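Local coordinates for COPII coat assembly protein SEC16 (Saccharomyces cerevisiae, PDB 3MZK) that helps initiate assembly of the COPII coat that forms transport vesicles at the endoplasmic reticulum and takes part in cargo selection and autophagy, at residues Leu356-Gln367 with Leu399-Leu410. Sequence-based numbering, arbitrary orientation.
Sequences LPQKIYHASLLQ and LTRELSEVASRL
Ile360 drops as a knob into a hole made by Leu399, Glu402, Leu403 and Val406, and this fit is the apolar centre between two nearly parallel helices, 14° apart, in the alpha-helical solenoid of the Sec23-binding domain, of the ancestral coatomer element (ACE1) type. The helix axes come within 9.8 Å of each other at closest approach. Ile360 works with both branches: CD1 lies 3.5 Å from CD2 of Leu399, while CG2 meets CG2 of Val406 at 3.7 Å. With chi1 at -59°, CG2 stands anti to the backbone N and CG1 beside it, which divides the two branches between Val406 and Leu399.

Toward the start of the pair, Leu399 spreads its methyls under the first turn of helix 356-368. Its CD1 packs 4.0 Å from CB of Leu356, the two side chains crossing at about a right angle, and its CD2 also touches the ring of Pro357. In the other direction, CG1 of Val406 packs against CB of Ala363 and the backbone N of Ser364. Helix 372-387, which lies between the two in sequence, receives Leu356 and Leu410 as well, so all three helices pack together; on the far side of helix 356-368, Tyr361 and Leu365 rest on Ile333 of helix 330-344.

The edge turns polar at the last turn. CB of Gln367 packs against CD2 of Leu410, 3.6 Å away, just where helix 394-409 ends. Ser364 OG bonds to a polar side chain on the chain of another protein, so this edge joins the subunit interface. Arg409, its chain kinked just before the guanidinium, reaches back so that NH2 donates to Ser364 OG at 2.9 Å, the hydroxyl oxygen sitting 22° out of the guanidinium plane.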
ATOM      1  N   LEU B 356     -18.890  24.567  19.670  1.00 46.33           N
ATOM      2  CA  LEU B 356     -18.792  25.917  20.223  1.00 46.24           C
ATOM      3  C   LEU B 356     -20.112  26.387  20.840  1.00 52.11           C
ATOM      4  O   LEU B 356     -20.126  26.936  21.943  1.00 52.19           O
ATOM      5  CB  LEU B 356     -18.299  26.910  19.170  1.00 45.25           C
ATOM      6  CG  LEU B 356     -16.786  26.885  18.937  1.00 52.05           C
ATOM      7  CD1 LEU B 356     -16.407  27.547  17.619  1.00 47.38           C
ATOM      8  CD2 LEU B 356     -16.070  27.544  20.105  1.00 47.08           C
ATOM      9  N   PRO B 357     -21.232  26.178  20.130  1.00 49.69           N
ATOM     10  CA  PRO B 357     -22.523  26.501  20.736  1.00 47.76           C
ATOM     11  C   PRO B 357     -22.685  25.836  22.097  1.00 54.14           C
ATOM     12  O   PRO B 357     -23.158  26.479  23.030  1.00 56.03           O
ATOM     13  CB  PRO B 357     -23.518  25.915  19.740  1.00 39.21           C
ATOM     14  CG  PRO B 357     -22.818  26.029  18.443  1.00 32.43           C
ATOM     15  CD  PRO B 357     -21.382  25.744  18.732  1.00 36.03           C
ATOM     16  N   GLN B 358     -22.284  24.574  22.212  1.00 56.32           N
ATOM     17  CA  GLN B 358     -22.440  23.846  23.465  1.00 43.02           C
ATOM     18  C   GLN B 358     -21.596  24.470  24.564  1.00 51.18           C
ATOM     19  O   GLN B 358     -21.999  24.480  25.720  1.00 56.18           O
ATOM     20  CB  GLN B 358     -22.081  22.370  23.294  1.00 33.22           C
ATOM     21  CG  GLN B 358     -22.478  21.495  24.473  1.00 34.81           C
ATOM     22  CD  GLN B 358     -22.078  20.036  24.283  1.00 45.21           C
ATOM     23  OE1 GLN B 358     -22.883  19.126  24.488  1.00 45.14           O
ATOM     24  NE2 GLN B 358     -20.826  19.811  23.900  1.00 33.20           N
ATOM     25  N   LYS B 359     -20.428  24.995  24.202  1.00 45.36           N
ATOM     26  CA  LYS B 359     -19.554  25.656  25.168  1.00 43.68           C
ATOM     27  C   LYS B 359     -20.180  26.938  25.718  1.00 51.46           C
ATOM     28  O   LYS B 359     -20.084  27.224  26.914  1.00 39.71           O
ATOM     29  CB  LYS B 359     -18.196  25.974  24.545  1.00 42.49           C
ATOM     30  CG  LYS B 359     -17.357  24.754  24.228  1.00 54.54           C
ATOM     31  CD  LYS B 359     -15.951  25.162  23.835  1.00 53.21           C
ATOM     32  CE  LYS B 359     -15.133  23.976  23.380  1.00 60.36           C
ATOM     33  NZ  LYS B 359     -13.820  24.425  22.843  1.00 78.57           N
ATOM     34  N   ILE B 360     -20.812  27.710  24.837  1.00 46.70           N
ATOM     35  CA  ILE B 360     -21.491  28.935  25.242  1.00 33.72           C
ATOM     36  C   ILE B 360     -22.659  28.581  26.149  1.00 44.31           C
ATOM     37  O   ILE B 360     -22.899  29.229  27.169  1.00 54.57           O
ATOM     38  CB  ILE B 360     -22.002  29.725  24.026  1.00 43.19           C
ATOM     39  CG1 ILE B 360     -20.841  30.086  23.097  1.00 42.82           C
ATOM     40  CG2 ILE B 360     -22.740  30.984  24.466  1.00 44.10           C
ATOM     41  CD1 ILE B 360     -21.273  30.851  21.869  1.00 43.06           C
ATOM     42  N   TYR B 361     -23.382  27.538  25.766  1.00 41.92           N
ATOM     43  CA  TYR B 361     -24.478  27.015  26.568  1.00 44.27           C
ATOM     44  C   TYR B 361     -23.967  26.566  27.932  1.00 53.37           C
ATOM     45  O   TYR B 361     -24.668  26.678  28.940  1.00 49.14           O
ATOM     46  CB  TYR B 361     -25.136  25.861  25.816  1.00 36.77           C
ATOM     47  CG  TYR B 361     -25.931  24.900  26.658  1.00 34.49           C
ATOM     48  CD1 TYR B 361     -27.069  25.308  27.333  1.00 32.14           C
ATOM     49  CD2 TYR B 361     -25.558  23.565  26.746  1.00 41.03           C
ATOM     50  CE1 TYR B 361     -27.805  24.413  28.086  1.00 44.65           C
ATOM     51  CE2 TYR B 361     -26.284  22.669  27.496  1.00 34.51           C
ATOM     52  CZ  TYR B 361     -27.404  23.095  28.160  1.00 37.80           C
ATOM     53  OH  TYR B 361     -28.119  22.193  28.899  1.00 44.58           O
ATOM     54  N   HIS B 362     -22.737  26.062  27.950  1.00 50.67           N
ATOM     55  CA  HIS B 362     -22.075  25.658  29.184  1.00 49.50           C
ATOM     56  C   HIS B 362     -21.898  26.887  30.071  1.00 49.00           C
ATOM     57  O   HIS B 362     -22.306  26.890  31.230  1.00 56.07           O
ATOM     58  CB  HIS B 362     -20.723  25.008  28.861  1.00 52.80           C
ATOM     59  CG  HIS B 362     -19.985  24.484  30.055  1.00 63.53           C
ATOM     60  ND1 HIS B 362     -18.692  24.013  29.979  1.00 57.99           N
ATOM     61  CD2 HIS B 362     -20.357  24.357  31.352  1.00 67.28           C
ATOM     62  CE1 HIS B 362     -18.297  23.621  31.179  1.00 47.39           C
ATOM     63  NE2 HIS B 362     -19.286  23.820  32.029  1.00 53.88           N
ATOM     64  N   ALA B 363     -21.303  27.937  29.512  1.00 45.62           N
ATOM     65  CA  ALA B 363     -21.127  29.200  30.229  1.00 48.85           C
ATOM     66  C   ALA B 363     -22.450  29.747  30.748  1.00 46.34           C
ATOM     67  O   ALA B 363     -22.519  30.290  31.844  1.00 60.20           O
ATOM     68  CB  ALA B 363     -20.446  30.227  29.341  1.00 47.38           C
ATOM     69  N   SER B 364     -23.499  29.606  29.949  1.00 45.69           N
ATOM     70  CA  SER B 364     -24.833  30.029  30.356  1.00 41.30           C
ATOM     71  C   SER B 364     -25.291  29.252  31.586  1.00 49.00           C
ATOM     72  O   SER B 364     -25.892  29.818  32.499  1.00 55.71           O
ATOM     73  CB  SER B 364     -25.823  29.830  29.209  1.00 40.02           C
ATOM     74  OG  SER B 364     -27.067  30.443  29.483  1.00 54.76           O
ATOM     75  N   LEU B 365     -24.999  27.954  31.608  1.00 44.97           N
ATOM     76  CA  LEU B 365     -25.379  27.104  32.732  1.00 43.61           C
ATOM     77  C   LEU B 365     -24.656  27.482  34.019  1.00 54.35           C
ATOM     78  O   LEU B 365     -25.194  27.323  35.116  1.00 60.84           O
ATOM     79  CB  LEU B 365     -25.129  25.636  32.406  1.00 37.45           C
ATOM     80  CG  LEU B 365     -26.223  24.989  31.560  1.00 45.31           C
ATOM     81  CD1 LEU B 365     -25.788  23.615  31.096  1.00 51.44           C
ATOM     82  CD2 LEU B 365     -27.518  24.904  32.343  1.00 30.99           C
ATOM     83  N   LEU B 366     -23.435  27.981  33.881  1.00 42.25           N
ATOM     84  CA  LEU B 366     -22.676  28.445  35.032  1.00 43.18           C
ATOM     85  C   LEU B 366     -23.304  29.702  35.620  1.00 47.52           C
ATOM     86  O   LEU B 366     -23.366  29.861  36.838  1.00 59.38           O
ATOM     87  CB  LEU B 366     -21.224  28.706  34.640  1.00 45.24           C
ATOM     88  CG  LEU B 366     -20.422  27.447  34.321  1.00 58.05           C
ATOM     89  CD1 LEU B 366     -19.058  27.790  33.725  1.00 62.21           C
ATOM     90  CD2 LEU B 366     -20.277  26.595  35.572  1.00 43.12           C
ATOM     91  N   GLN B 367     -23.766  30.593  34.747  1.00 49.02           N
ATOM     92  CA  GLN B 367     -24.461  31.805  35.167  1.00 55.37           C
ATOM     93  C   GLN B 367     -25.664  31.479  36.037  1.00 47.24           C
ATOM     94  O   GLN B 367     -25.817  32.036  37.120  1.00 70.50           O
ATOM     95  CB  GLN B 367     -24.928  32.604  33.949  1.00 75.10           C
ATOM     96  CG  GLN B 367     -26.187  33.430  34.199  1.00 84.44           C
ATOM     97  CD  GLN B 367     -25.878  34.882  34.470  1.00 92.05           C
ATOM     98  OE1 GLN B 367     -25.022  35.475  33.815  1.00107.70           O
ATOM     99  NE2 GLN B 367     -26.568  35.463  35.442  1.00 86.14           N
ATOM    100  N   LEU B 399     -22.624  33.041  16.830  1.00 46.48           N
ATOM    101  CA  LEU B 399     -21.855  32.745  18.041  1.00 55.35           C
ATOM    102  C   LEU B 399     -21.401  34.023  18.737  1.00 49.00           C
ATOM    103  O   LEU B 399     -21.385  34.101  19.964  1.00 40.27           O
ATOM    104  CB  LEU B 399     -20.635  31.877  17.726  1.00 48.12           C
ATOM    105  CG  LEU B 399     -20.890  30.419  17.353  1.00 44.80           C
ATOM    106  CD1 LEU B 399     -19.633  29.797  16.760  1.00 42.40           C
ATOM    107  CD2 LEU B 399     -21.372  29.640  18.559  1.00 32.74           C
ATOM    108  N   THR B 400     -21.032  35.023  17.950  1.00 38.39           N
ATOM    109  CA  THR B 400     -20.574  36.281  18.514  1.00 48.25           C
ATOM    110  C   THR B 400     -21.696  36.949  19.296  1.00 49.36           C
ATOM    111  O   THR B 400     -21.505  37.395  20.430  1.00 41.62           O
ATOM    112  CB  THR B 400     -20.078  37.236  17.426  1.00 49.16           C
ATOM    113  OG1 THR B 400     -19.000  36.619  16.717  1.00 59.36           O
ATOM    114  CG2 THR B 400     -19.586  38.531  18.049  1.00 51.33           C
ATOM    115  N   ARG B 401     -22.869  37.016  18.685  1.00 48.28           N
ATOM    116  CA  ARG B 401     -24.020  37.617  19.338  1.00 61.59           C
ATOM    117  C   ARG B 401     -24.359  36.855  20.614  1.00 47.61           C
ATOM    118  O   ARG B 401     -24.460  37.439  21.692  1.00 45.08           O
ATOM    119  CB  ARG B 401     -25.216  37.626  18.388  1.00 66.35           C
ATOM    120  CG  ARG B 401     -26.523  38.076  19.020  1.00 72.83           C
ATOM    121  CD  ARG B 401     -27.673  37.876  18.051  1.00 82.09           C
ATOM    122  NE  ARG B 401     -27.555  36.604  17.344  1.00 81.59           N
ATOM    123  CZ  ARG B 401     -27.897  35.431  17.862  1.00 99.53           C
ATOM    124  NH1 ARG B 401     -28.385  35.369  19.096  1.00111.83           N
ATOM    125  NH2 ARG B 401     -27.753  34.321  17.150  1.00 94.81           N
ATOM    126  N   GLU B 402     -24.521  35.543  20.477  1.00 37.72           N
ATOM    127  CA  GLU B 402     -24.919  34.692  21.588  1.00 45.57           C
ATOM    128  C   GLU B 402     -23.894  34.741  22.706  1.00 50.00           C
ATOM    129  O   GLU B 402     -24.232  34.636  23.884  1.00 49.51           O
ATOM    130  CB  GLU B 402     -25.114  33.259  21.105  1.00 44.09           C
ATOM    131  CG  GLU B 402     -26.223  33.120  20.080  1.00 48.06           C
ATOM    132  CD  GLU B 402     -26.304  31.729  19.490  1.00 76.14           C
ATOM    133  OE1 GLU B 402     -25.304  30.975  19.579  1.00 77.43           O
ATOM    134  OE2 GLU B 402     -27.371  31.391  18.935  1.00 82.73           O
ATOM    135  N   LEU B 403     -22.637  34.912  22.330  1.00 52.33           N
ATOM    136  CA  LEU B 403     -21.567  34.981  23.304  1.00 46.44           C
ATOM    137  C   LEU B 403     -21.646  36.301  24.051  1.00 45.34           C
ATOM    138  O   LEU B 403     -21.423  36.349  25.258  1.00 58.68           O
ATOM    139  CB  LEU B 403     -20.213  34.835  22.613  1.00 56.73           C
ATOM    140  CG  LEU B 403     -18.984  34.873  23.516  1.00 60.23           C
ATOM    141  CD1 LEU B 403     -19.092  33.816  24.603  1.00 52.56           C
ATOM    142  CD2 LEU B 403     -17.722  34.690  22.686  1.00 48.43           C
ATOM    143  N   SER B 404     -21.968  37.372  23.334  1.00 44.06           N
ATOM    144  CA  SER B 404     -22.154  38.680  23.961  1.00 50.12           C
ATOM    145  C   SER B 404     -23.272  38.656  24.998  1.00 48.85           C
ATOM    146  O   SER B 404     -23.118  39.190  26.098  1.00 42.03           O
ATOM    147  CB  SER B 404     -22.448  39.754  22.914  1.00 64.44           C
ATOM    148  OG  SER B 404     -21.278  40.084  22.192  1.00 93.81           O
ATOM    149  N   GLU B 405     -24.394  38.035  24.641  1.00 36.90           N
ATOM    150  CA  GLU B 405     -25.546  37.973  25.525  1.00 50.41           C
ATOM    151  C   GLU B 405     -25.178  37.313  26.848  1.00 54.54           C
ATOM    152  O   GLU B 405     -25.473  37.844  27.917  1.00 46.76           O
ATOM    153  CB  GLU B 405     -26.700  37.217  24.861  1.00 63.19           C
ATOM    154  CG  GLU B 405     -28.009  37.282  25.636  1.00 64.15           C
ATOM    155  CD  GLU B 405     -28.546  38.698  25.746  1.00 86.33           C
ATOM    156  OE1 GLU B 405     -28.037  39.584  25.027  1.00 88.65           O
ATOM    157  OE2 GLU B 405     -29.474  38.929  26.554  1.00 95.27           O
ATOM    158  N   VAL B 406     -24.531  36.153  26.769  1.00 50.06           N
ATOM    159  CA  VAL B 406     -24.112  35.436  27.964  1.00 45.50           C
ATOM    160  C   VAL B 406     -23.090  36.254  28.740  1.00 53.01           C
ATOM    161  O   VAL B 406     -23.162  36.363  29.963  1.00 57.52           O
ATOM    162  CB  VAL B 406     -23.512  34.073  27.620  1.00 47.00           C
ATOM    163  CG1 VAL B 406     -23.063  33.366  28.885  1.00 48.39           C
ATOM    164  CG2 VAL B 406     -24.522  33.233  26.858  1.00 55.77           C
ATOM    165  N   ALA B 407     -22.137  36.835  28.021  1.00 60.14           N
ATOM    166  CA  ALA B 407     -21.111  37.650  28.652  1.00 58.73           C
ATOM    167  C   ALA B 407     -21.750  38.806  29.413  1.00 63.72           C
ATOM    168  O   ALA B 407     -21.395  39.068  30.557  1.00 67.31           O
ATOM    169  CB  ALA B 407     -20.122  38.160  27.622  1.00 42.78           C
ATOM    170  N   SER B 408     -22.697  39.489  28.777  1.00 65.42           N
ATOM    171  CA  SER B 408     -23.416  40.582  29.426  1.00 76.97           C
ATOM    172  C   SER B 408     -24.059  40.117  30.729  1.00 81.05           C
ATOM    173  O   SER B 408     -23.925  40.767  31.766  1.00 89.90           O
ATOM    174  CB  SER B 408     -24.493  41.152  28.498  1.00 77.92           C
ATOM    175  OG  SER B 408     -23.921  41.741  27.345  1.00100.58           O
ATOM    176  N   ARG B 409     -24.757  38.989  30.666  1.00 69.01           N
ATOM    177  CA  ARG B 409     -25.468  38.448  31.818  1.00 62.56           C
ATOM    178  C   ARG B 409     -24.550  38.169  33.006  1.00 72.12           C
ATOM    179  O   ARG B 409     -24.995  38.148  34.153  1.00 79.20           O
ATOM    180  CB  ARG B 409     -26.233  37.181  31.424  1.00 57.45           C
ATOM    181  CG  ARG B 409     -27.592  37.452  30.796  1.00 72.95           C
ATOM    182  CD  ARG B 409     -28.090  36.270  29.987  1.00 73.53           C
ATOM    183  NE  ARG B 409     -28.001  35.024  30.733  1.00 70.59           N
ATOM    184  CZ  ARG B 409     -28.069  33.820  30.177  1.00 68.34           C
ATOM    185  NH1 ARG B 409     -28.227  33.703  28.865  1.00 61.39           N
ATOM    186  NH2 ARG B 409     -27.976  32.734  30.931  1.00 77.22           N
ATOM    187  N   LEU B 410     -23.269  37.962  32.727  1.00 79.41           N
ATOM    188  CA  LEU B 410     -22.305  37.620  33.765  1.00 72.61           C
ATOM    189  C   LEU B 410     -21.629  38.856  34.350  1.00 71.89           C
ATOM    190  O   LEU B 410     -20.436  38.842  34.630  1.00 79.53           O
ATOM    191  CB  LEU B 410     -21.252  36.663  33.203  1.00 77.83           C
ATOM    192  CG  LEU B 410     -21.732  35.266  32.793  1.00 85.28           C
ATOM    193  CD1 LEU B 410     -20.859  34.688  31.695  1.00 85.44           C
ATOM    194  CD2 LEU B 410     -21.779  34.326  33.990  1.00 88.98           C
TER